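Side-chain contacts in nitroalkane oxidase (Podospora anserina, PDB 3MKH), which oxidises nitroalkanes to aldehydes or ketones with its FAD cofactor, releasing nitrite and turning molecular oxygen into hydrogen peroxide: residues I96-L101 with W170-A175; L103-L108 with A130-S135. All coordinates share one frame; numbering follows the deposited sequence.

Contact 1. Residues I96-L101 with W170-A175; sequences IFATGL and WATNCA. With FAD (flavin-adenine dinucleotide), chain E.
Ala98 and Thr172 mark the closest backbone approach, their CA atoms 6.1 Å apart, where helix 90-109 of the N-terminal helical part of this acyl-CoA dehydrogenase fold meets the flavin-binding loop after strand 161-168. That loop folds into a type II beta turn from Ala171 to Cys174, with Asn173 at its third position and a positive phi of 81°, as this turn type requires. One pair is tight: Ala98 CB lies 3.2 Å from Thr172 CG2, shorter than usual for two carbons. The Asn173 side chain covers the same alanine and crosses that of Thr99 at about a right angle, while the Thr99 hydroxyl is hydrogen-bonded to Tyr51.

Thr172 has two faces because its methyl is anti to the backbone N and its hydroxyl anti to the carbonyl carbon (chi1 -56°). The methyl is thereby given to the helix and OG1 to the isoalloxazine. The Thr172 amide adds a weak hydrogen bond from N to FAD O4, 3.4 Å long and bent to 142°. Trp170 continues this support along the ring system: its carbonyl O comes within 2.9 Å of FAD C10, and its CB packs 3.5 Å from FAD N10. The indole approaches the dimethylbenzene end obliquely, bringing CE3 within 3.5 Å of the C8M methyl of FAD, and also packs on Ile376 of the second subunit. With an alanine in place of Trp170, the C8M methyl of FAD would probably lose its indole cover and Ile376 of the second subunit the indole it packs on. At the central ring, Thr172 OG1 sits 2.8 Å from FAD N5.

Contact 2. Residues L103-L108 with A130-S135; sequences LTPINL and ASLVFS. With FAD (flavin-adenine dinucleotide), chain E.
Strand 130-133, paired in parallel with strand 184-191 in the beta domain of the acyl-CoA dehydrogenase fold, packs Ala130 and Leu132 against Leu103 and Pro105 of helix 90-109, then runs into the loop that holds the flavin pyrimidine. Leu103 and Ala130 are the nearest backbone pair, with CA atoms 6.5 Å apart. Ala130 and Leu132, two positions apart on the strand, both direct their side chains at the helix, whereas Ser131 between them points away.

The packing is wholly apolar. Leu103 touches mainly with CD2, 4.0 Å from Ala130 CB, with CG close behind. Farther along, the ring of Pro105 offers CG to CD2 of Leu132 at 4.2 Å, the two side chains crossing obliquely. Proline has no N-H to give to the preceding turn, and the helix is kinked here. Leu132 holds CG anti to its own N (chi1 172°), which carries its CD2 toward Pro105; the side chain also touches Ala269 and Phe270 of helix 262-298.

Most of the polar work falls to the main chain, with the Ser135 hydroxyl adding to it. Leu132 O accepts a hydrogen bond from FAD N3 at 2.7 Å, with an N-H...O angle of 151°. FAD O2 is gripped twice, by Phe134 N at 3.0 Å and, straighter, by Ser135 N at 2.8 Å (160°). Two donors on one carbonyl would be expected to draw electron density toward the N1-C2-O2 edge and to favour negative charge there in the reduced flavin. The Phe134 ring packs edge-to-face with Phe151 and Phe270, which probably limits its rotation. Ser135 OG closes the chain of bonds: it donates to FAD N1 at 2.9 Å and accepts from the ribityl hydroxyl O4' of FAD at 2.6 Å.

How the contacts relate
Both contacts are buried, their centres 8 Å apart, and both set successive parts of helix 90-109 against segments that bind one FAD. They divide the flavin between them: in contact 1 the loop packs against the ring system and approaches N5, whereas in contact 2 the backbone and the Ser135 hydroxyl hydrogen-bond the pyrimidine edge. Toward the helix, contact 1 is tight and mixes methyls with polar groups, while contact 2 is looser and purely apolar. Only contact 1 reaches the second subunit. The two flavin segments are also joined directly: Ser131 OG lies 2.8 Å from Thr172 O, a probable hydrogen bond tying strand 130-133 to the turn.

Contact 1. Residues I96-L101 with W170-A175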
loop_
_atom_site.group_PDB
_atom_site.type_symbol
_atom_site.label_atom_id
_atom_site.label_comp_id
_atom_site.label_asym_id
_atom_site.label_seq_id
_atom_site.Cartn_x
_atom_site.Cartn_y
_atom_site.Cartn_z
ATOM N N ILE A 96 -14.617 -27.395 -13.060
ATOM C CA ILE A 96 -15.381 -28.187 -12.114
ATOM C C ILE A 96 -16.172 -27.316 -11.149
ATOM O O ILE A 96 -17.369 -27.512 -10.976
ATOM C CB ILE A 96 -14.472 -29.160 -11.348
ATOM C CG1 ILE A 96 -13.828 -30.134 -12.328
ATOM C CG2 ILE A 96 -15.263 -29.918 -10.297
ATOM C CD1 ILE A 96 -12.729 -30.991 -11.722
ATOM N N PHE A 97 -15.515 -26.357 -10.511
ATOM C CA PHE A 97 -16.214 -25.492 -9.559
ATOM C C PHE A 97 -17.340 -24.690 -10.211
ATOM O O PHE A 97 -18.359 -24.391 -9.579
ATOM C CB PHE A 97 -15.223 -24.552 -8.853
ATOM C CG PHE A 97 -14.138 -25.276 -8.108
ATOM C CD1 PHE A 97 -14.370 -26.548 -7.597
ATOM C CD2 PHE A 97 -12.895 -24.694 -7.913
ATOM C CE1 PHE A 97 -13.381 -27.230 -6.906
ATOM C CE2 PHE A 97 -11.902 -25.361 -7.224
ATOM C CZ PHE A 97 -12.142 -26.636 -6.715
ATOM N N ALA A 98 -17.157 -24.336 -11.480
ATOM C CA ALA A 98 -18.164 -23.546 -12.197
ATOM C C ALA A 98 -19.478 -24.321 -12.356
ATOM O O ALA A 98 -20.561 -23.734 -12.347
ATOM C CB ALA A 98 -17.622 -23.121 -13.567
ATOM N N THR A 99 -19.390 -25.636 -12.492
ATOM C CA THR A 99 -20.614 -26.453 -12.555
ATOM C C THR A 99 -21.306 -26.354 -11.191
ATOM O O THR A 99 -22.525 -26.315 -11.109
ATOM C CB THR A 99 -20.309 -27.921 -12.901
ATOM O OG1 THR A 99 -20.020 -28.030 -14.304
ATOM C CG2 THR A 99 -21.485 -28.847 -12.553
ATOM N N GLY A 100 -20.519 -26.282 -10.127
ATOM C CA GLY A 100 -21.088 -26.128 -8.795
ATOM C C GLY A 100 -21.820 -24.804 -8.646
ATOM O O GLY A 100 -22.888 -24.733 -8.037
ATOM N N LEU A 101 -21.258 -23.747 -9.217
ATOM C CA LEU A 101 -21.920 -22.447 -9.202
ATOM C C LEU A 101 -23.232 -22.493 -9.994
ATOM O O LEU A 101 -24.250 -21.920 -9.580
ATOM C CB LEU A 101 -20.985 -21.353 -9.750
ATOM C CG LEU A 101 -21.608 -19.949 -9.836
ATOM C CD1 LEU A 101 -22.030 -19.416 -8.476
ATOM C CD2 LEU A 101 -20.656 -18.973 -10.528
ATOM N N TRP A 170 -18.739 -14.609 -20.654
ATOM C CA TRP A 170 -17.977 -14.957 -19.455
ATOM C C TRP A 170 -18.595 -16.087 -18.623
ATOM O O TRP A 170 -18.031 -16.478 -17.607
ATOM C CB TRP A 170 -17.742 -13.740 -18.548
ATOM C CG TRP A 170 -16.964 -12.591 -19.179
ATOM C CD1 TRP A 170 -17.460 -11.363 -19.524
ATOM C CD2 TRP A 170 -15.568 -12.562 -19.497
ATOM N NE1 TRP A 170 -16.464 -10.585 -20.065
ATOM C CE2 TRP A 170 -15.291 -11.292 -20.048
ATOM C CE3 TRP A 170 -14.523 -13.489 -19.381
ATOM C CZ2 TRP A 170 -14.018 -10.925 -20.481
ATOM C CZ3 TRP A 170 -13.255 -13.120 -19.814
ATOM C CH2 TRP A 170 -13.015 -11.847 -20.352
ATOM N N ALA A 171 -19.749 -16.600 -19.033
ATOM C CA ALA A 171 -20.445 -17.578 -18.203
ATOM C C ALA A 171 -19.831 -18.958 -18.369
ATOM O O ALA A 171 -20.080 -19.680 -19.344
ATOM C CB ALA A 171 -21.929 -17.588 -18.497
ATOM N N THR A 172 -19.010 -19.310 -17.396
ATOM C CA THR A 172 -18.189 -20.499 -17.485
ATOM C C THR A 172 -19.016 -21.759 -17.756
ATOM O O THR A 172 -19.995 -22.023 -17.061
ATOM C CB THR A 172 -17.378 -20.663 -16.189
ATOM O OG1 THR A 172 -16.607 -19.475 -15.964
ATOM C CG2 THR A 172 -16.466 -21.857 -16.281
ATOM N N ASN A 173 -18.607 -22.519 -18.772
ATOM C CA ASN A 173 -19.246 -23.784 -19.151
ATOM C C ASN A 173 -20.511 -23.666 -20.013
ATOM O O ASN A 173 -21.008 -24.685 -20.491
ATOM C CB ASN A 173 -19.629 -24.638 -17.915
ATOM C CG ASN A 173 -18.438 -25.158 -17.130
ATOM O OD1 ASN A 173 -18.602 -25.610 -15.975
ATOM N ND2 ASN A 173 -17.260 -25.140 -17.730
ATOM N N CYS A 174 -21.051 -22.460 -20.206
ATOM C CA CYS A 174 -22.390 -22.342 -20.802
ATOM C C CYS A 174 -22.519 -22.974 -22.195
ATOM O O CYS A 174 -23.618 -23.379 -22.601
ATOM C CB CYS A 174 -22.854 -20.880 -20.852
ATOM S SG CYS A 174 -21.925 -19.854 -22.027
ATOM N N ALA A 175 -21.405 -23.078 -22.917
ATOM C CA ALA A 175 -21.467 -23.597 -24.283
ATOM C C ALA A 175 -21.288 -25.123 -24.385
ATOM O O ALA A 175 -21.475 -25.701 -25.455
ATOM C CB ALA A 175 -20.456 -22.857 -25.179
HETATM P PA FAD E . -18.845 -4.842 -15.088
HETATM O O1A FAD E . -20.250 -4.483 -15.268
HETATM O O2A FAD E . -18.104 -5.410 -16.215
HETATM O O5B FAD E . -18.063 -3.544 -14.552
HETATM C C5B FAD E . -16.731 -3.262 -14.975
HETATM C C4B FAD E . -16.053 -2.169 -14.127
HETATM O O4B FAD E . -16.768 -0.937 -14.292
HETATM C C3B FAD E . -16.124 -2.487 -12.636
HETATM O O3B FAD E . -14.974 -3.237 -12.244
HETATM C C2B FAD E . -16.072 -1.106 -12.007
HETATM O O2B FAD E . -14.721 -0.684 -11.863
HETATM C C1B FAD E . -16.788 -0.224 -13.030
HETATM N N9A FAD E . -18.193 -0.021 -12.579
HETATM C C8A FAD E . -19.289 -0.403 -13.228
HETATM N N7A FAD E . -20.366 -0.066 -12.529
HETATM C C5A FAD E . -19.953 0.540 -11.423
HETATM C C6A FAD E . -20.606 1.105 -10.336
HETATM N N6A FAD E . -21.931 1.100 -10.267
HETATM N N1A FAD E . -19.879 1.657 -9.360
HETATM C C2A FAD E . -18.560 1.667 -9.421
HETATM N N3A FAD E . -17.907 1.139 -10.443
HETATM C C4A FAD E . -18.572 0.569 -11.453
HETATM N N1 FAD E . -20.026 -14.815 -15.194
HETATM C C2 FAD E . -21.149 -15.618 -15.045
HETATM O O2 FAD E . -22.259 -15.141 -15.230
HETATM N N3 FAD E . -21.011 -16.954 -14.681
HETATM C C4 FAD E . -19.748 -17.502 -14.472
HETATM O O4 FAD E . -19.638 -18.685 -14.156
HETATM C C4X FAD E . -18.625 -16.699 -14.622
HETATM N N5 FAD E . -17.343 -17.214 -14.414
HETATM C C5X FAD E . -16.237 -16.506 -14.898
HETATM C C6 FAD E . -14.994 -17.119 -15.021
HETATM C C7 FAD E . -13.908 -16.403 -15.509
HETATM C C7M FAD E . -12.540 -17.064 -15.653
HETATM C C8 FAD E . -14.067 -15.072 -15.872
HETATM C C8M FAD E . -12.881 -14.273 -16.411
HETATM C C9 FAD E . -15.306 -14.462 -15.740
HETATM C C9A FAD E . -16.391 -15.177 -15.257
HETATM N N10 FAD E . -17.638 -14.566 -15.131
HETATM C C10 FAD E . -18.767 -15.362 -14.981
HETATM C "C1'" FAD E . -17.771 -13.090 -15.140
HETATM C "C2'" FAD E . -17.569 -12.514 -13.737
HETATM O "O2'" FAD E . -18.588 -12.992 -12.864
HETATM C "C3'" FAD E . -17.542 -10.978 -13.717
HETATM O "O3'" FAD E . -17.137 -10.557 -12.422
HETATM C "C4'" FAD E . -18.898 -10.329 -14.029
HETATM O "O4'" FAD E . -19.121 -10.301 -15.432
HETATM C "C5'" FAD E . -18.939 -8.892 -13.494
HETATM O "O5'" FAD E . -17.837 -8.125 -13.982
HETATM P P FAD E . -17.493 -6.700 -13.356
HETATM O O1P FAD E . -17.550 -6.817 -11.894
HETATM O O2P FAD E . -16.268 -6.194 -13.975
HETATM O O3P FAD E . -18.770 -5.832 -13.823
#

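Contact 2. Residues L103-L108 with A130-S135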
loop_
_atom_site.group_PDB
_atom_site.type_symbol
_atom_site.label_atom_id
_atom_site.label_comp_id
_atom_site.label_asym_id
_atom_site.label_seq_id
_atom_site.Cartn_x
_atom_site.Cartn_y
_atom_site.Cartn_z
ATOM N N LEU A 103 -25.151 -25.033 -10.373
ATOM C CA LEU A 103 -26.149 -25.787 -9.593
ATOM C C LEU A 103 -26.675 -25.042 -8.365
ATOM O O LEU A 103 -27.728 -25.399 -7.821
ATOM C CB LEU A 103 -25.579 -27.142 -9.163
ATOM C CG LEU A 103 -25.191 -28.062 -10.318
ATOM C CD1 LEU A 103 -24.366 -29.269 -9.832
ATOM C CD2 LEU A 103 -26.435 -28.492 -11.087
ATOM N N THR A 104 -25.952 -24.010 -7.939
ATOM C CA THR A 104 -26.281 -23.297 -6.706
ATOM C C THR A 104 -27.691 -22.672 -6.680
ATOM O O THR A 104 -28.409 -22.828 -5.696
ATOM C CB THR A 104 -25.190 -22.255 -6.348
ATOM O OG1 THR A 104 -23.942 -22.936 -6.159
ATOM C CG2 THR A 104 -25.560 -21.484 -5.059
ATOM N N PRO A 105 -28.108 -21.989 -7.760
ATOM C CA PRO A 105 -29.472 -21.439 -7.735
ATOM C C PRO A 105 -30.532 -22.511 -7.558
ATOM O O PRO A 105 -31.555 -22.262 -6.930
ATOM C CB PRO A 105 -29.609 -20.774 -9.112
ATOM C CG PRO A 105 -28.189 -20.405 -9.458
ATOM C CD PRO A 105 -27.383 -21.588 -8.981
ATOM N N ILE A 106 -30.276 -23.696 -8.096
ATOM C CA ILE A 106 -31.175 -24.827 -7.941
ATOM C C ILE A 106 -31.173 -25.372 -6.499
ATOM O O ILE A 106 -32.234 -25.689 -5.962
ATOM C CB ILE A 106 -30.881 -25.921 -8.977
ATOM C CG1 ILE A 106 -31.089 -25.343 -10.383
ATOM C CG2 ILE A 106 -31.820 -27.101 -8.790
ATOM C CD1 ILE A 106 -30.619 -26.233 -11.488
ATOM N N ASN A 107 -29.998 -25.454 -5.873
ATOM C CA ASN A 107 -29.919 -25.773 -4.445
ATOM C C ASN A 107 -30.729 -24.765 -3.642
ATOM O O ASN A 107 -31.383 -25.123 -2.656
ATOM C CB ASN A 107 -28.474 -25.722 -3.939
ATOM C CG ASN A 107 -27.656 -26.918 -4.367
ATOM O OD1 ASN A 107 -26.435 -26.831 -4.498
ATOM N ND2 ASN A 107 -28.317 -28.037 -4.586
ATOM N N LEU A 108 -30.679 -23.498 -4.056
ATOM C CA LEU A 108 -31.334 -22.427 -3.297
ATOM C C LEU A 108 -32.855 -22.342 -3.505
ATOM O O LEU A 108 -33.575 -21.964 -2.587
ATOM C CB LEU A 108 -30.694 -21.062 -3.579
ATOM C CG LEU A 108 -29.221 -20.877 -3.178
ATOM C CD1 LEU A 108 -28.689 -19.557 -3.704
ATOM C CD2 LEU A 108 -29.039 -20.963 -1.668
ATOM N N ALA A 130 -22.865 -27.620 -15.933
ATOM C CA ALA A 130 -23.869 -26.628 -15.570
ATOM C C ALA A 130 -23.204 -25.258 -15.571
ATOM O O ALA A 130 -21.985 -25.157 -15.416
ATOM C CB ALA A 130 -24.493 -26.935 -14.176
ATOM N N SER A 131 -24.002 -24.214 -15.750
ATOM C CA SER A 131 -23.488 -22.854 -15.857
ATOM C C SER A 131 -24.465 -21.874 -15.235
ATOM O O SER A 131 -25.671 -22.006 -15.412
ATOM C CB SER A 131 -23.277 -22.488 -17.330
ATOM O OG SER A 131 -22.683 -21.208 -17.462
ATOM N N LEU A 132 -23.941 -20.908 -14.483
ATOM C CA LEU A 132 -24.748 -19.782 -14.014
ATOM C C LEU A 132 -24.527 -18.660 -15.022
ATOM O O LEU A 132 -23.431 -18.074 -15.122
ATOM C CB LEU A 132 -24.355 -19.371 -12.589
ATOM C CG LEU A 132 -24.956 -18.093 -11.966
ATOM C CD1 LEU A 132 -26.399 -17.885 -12.343
ATOM C CD2 LEU A 132 -24.814 -18.123 -10.451
ATOM N N VAL A 133 -25.550 -18.416 -15.825
ATOM C CA VAL A 133 -25.404 -17.574 -16.999
ATOM C C VAL A 133 -25.975 -16.204 -16.678
ATOM O O VAL A 133 -27.154 -15.930 -16.901
ATOM C CB VAL A 133 -26.091 -18.182 -18.217
ATOM C CG1 VAL A 133 -25.759 -17.370 -19.476
ATOM C CG2 VAL A 133 -25.663 -19.639 -18.387
ATOM N N PHE A 134 -25.101 -15.362 -16.135
ATOM C CA PHE A 134 -25.449 -14.066 -15.586
ATOM C C PHE A 134 -24.837 -12.956 -16.437
ATOM O O PHE A 134 -25.541 -12.058 -16.912
ATOM C CB PHE A 134 -24.883 -13.991 -14.167
ATOM C CG PHE A 134 -25.262 -12.746 -13.409
ATOM C CD1 PHE A 134 -24.474 -11.610 -13.478
ATOM C CD2 PHE A 134 -26.381 -12.723 -12.590
ATOM C CE1 PHE A 134 -24.816 -10.465 -12.764
ATOM C CE2 PHE A 134 -26.720 -11.585 -11.877
ATOM C CZ PHE A 134 -25.942 -10.459 -11.966
ATOM N N SER A 135 -23.518 -13.023 -16.621
ATOM C CA SER A 135 -22.766 -11.931 -17.230
ATOM C C SER A 135 -23.057 -11.710 -18.713
ATOM O O SER A 135 -23.444 -12.635 -19.435
ATOM C CB SER A 135 -21.262 -12.134 -17.016
ATOM O OG SER A 135 -20.951 -12.141 -15.633
HETATM P PA FAD E . -18.845 -4.842 -15.088
HETATM O O1A FAD E . -20.250 -4.483 -15.268
HETATM O O2A FAD E . -18.104 -5.410 -16.215
HETATM O O5B FAD E . -18.063 -3.544 -14.552
HETATM C C5B FAD E . -16.731 -3.262 -14.975
HETATM C C4B FAD E . -16.053 -2.169 -14.127
HETATM O O4B FAD E . -16.768 -0.937 -14.292
HETATM C C3B FAD E . -16.124 -2.487 -12.636
HETATM O O3B FAD E . -14.974 -3.237 -12.244
HETATM C C2B FAD E . -16.072 -1.106 -12.007
HETATM O O2B FAD E . -14.721 -0.684 -11.863
HETATM C C1B FAD E . -16.788 -0.224 -13.030
HETATM N N9A FAD E . -18.193 -0.021 -12.579
HETATM C C8A FAD E . -19.289 -0.403 -13.228
HETATM N N7A FAD E . -20.366 -0.066 -12.529
HETATM C C5A FAD E . -19.953 0.540 -11.423
HETATM C C6A FAD E . -20.606 1.105 -10.336
HETATM N N6A FAD E . -21.931 1.100 -10.267
HETATM N N1A FAD E . -19.879 1.657 -9.360
HETATM C C2A FAD E . -18.560 1.667 -9.421
HETATM N N3A FAD E . -17.907 1.139 -10.443
HETATM C C4A FAD E . -18.572 0.569 -11.453
HETATM N N1 FAD E . -20.026 -14.815 -15.194
HETATM C C2 FAD E . -21.149 -15.618 -15.045
HETATM O O2 FAD E . -22.259 -15.141 -15.230
HETATM N N3 FAD E . -21.011 -16.954 -14.681
HETATM C C4 FAD E . -19.748 -17.502 -14.472
HETATM O O4 FAD E . -19.638 -18.685 -14.156
HETATM C C4X FAD E . -18.625 -16.699 -14.622
HETATM N N5 FAD E . -17.343 -17.214 -14.414
HETATM C C5X FAD E . -16.237 -16.506 -14.898
HETATM C C6 FAD E . -14.994 -17.119 -15.021
HETATM C C7 FAD E . -13.908 -16.403 -15.509
HETATM C C7M FAD E . -12.540 -17.064 -15.653
HETATM C C8 FAD E . -14.067 -15.072 -15.872
HETATM C C8M FAD E . -12.881 -14.273 -16.411
HETATM C C9 FAD E . -15.306 -14.462 -15.740
HETATM C C9A FAD E . -16.391 -15.177 -15.257
HETATM N N10 FAD E . -17.638 -14.566 -15.131
HETATM C C10 FAD E . -18.767 -15.362 -14.981
HETATM C "C1'" FAD E . -17.771 -13.090 -15.140
HETATM C "C2'" FAD E . -17.569 -12.514 -13.737
HETATM O "O2'" FAD E . -18.588 -12.992 -12.864
HETATM C "C3'" FAD E . -17.542 -10.978 -13.717
HETATM O "O3'" FAD E . -17.137 -10.557 -12.422
HETATM C "C4'" FAD E . -18.898 -10.329 -14.029
HETATM O "O4'" FAD E . -19.121 -10.301 -15.432
HETATM C "C5'" FAD E . -18.939 -8.892 -13.494
HETATM O "O5'" FAD E . -17.837 -8.125 -13.982
HETATM P P FAD E . -17.493 -6.700 -13.356
HETATM O O1P FAD E . -17.550 -6.817 -11.894
HETATM O O2P FAD E . -16.268 -6.194 -13.975
HETATM O O3P FAD E . -18.770 -5.832 -13.823
#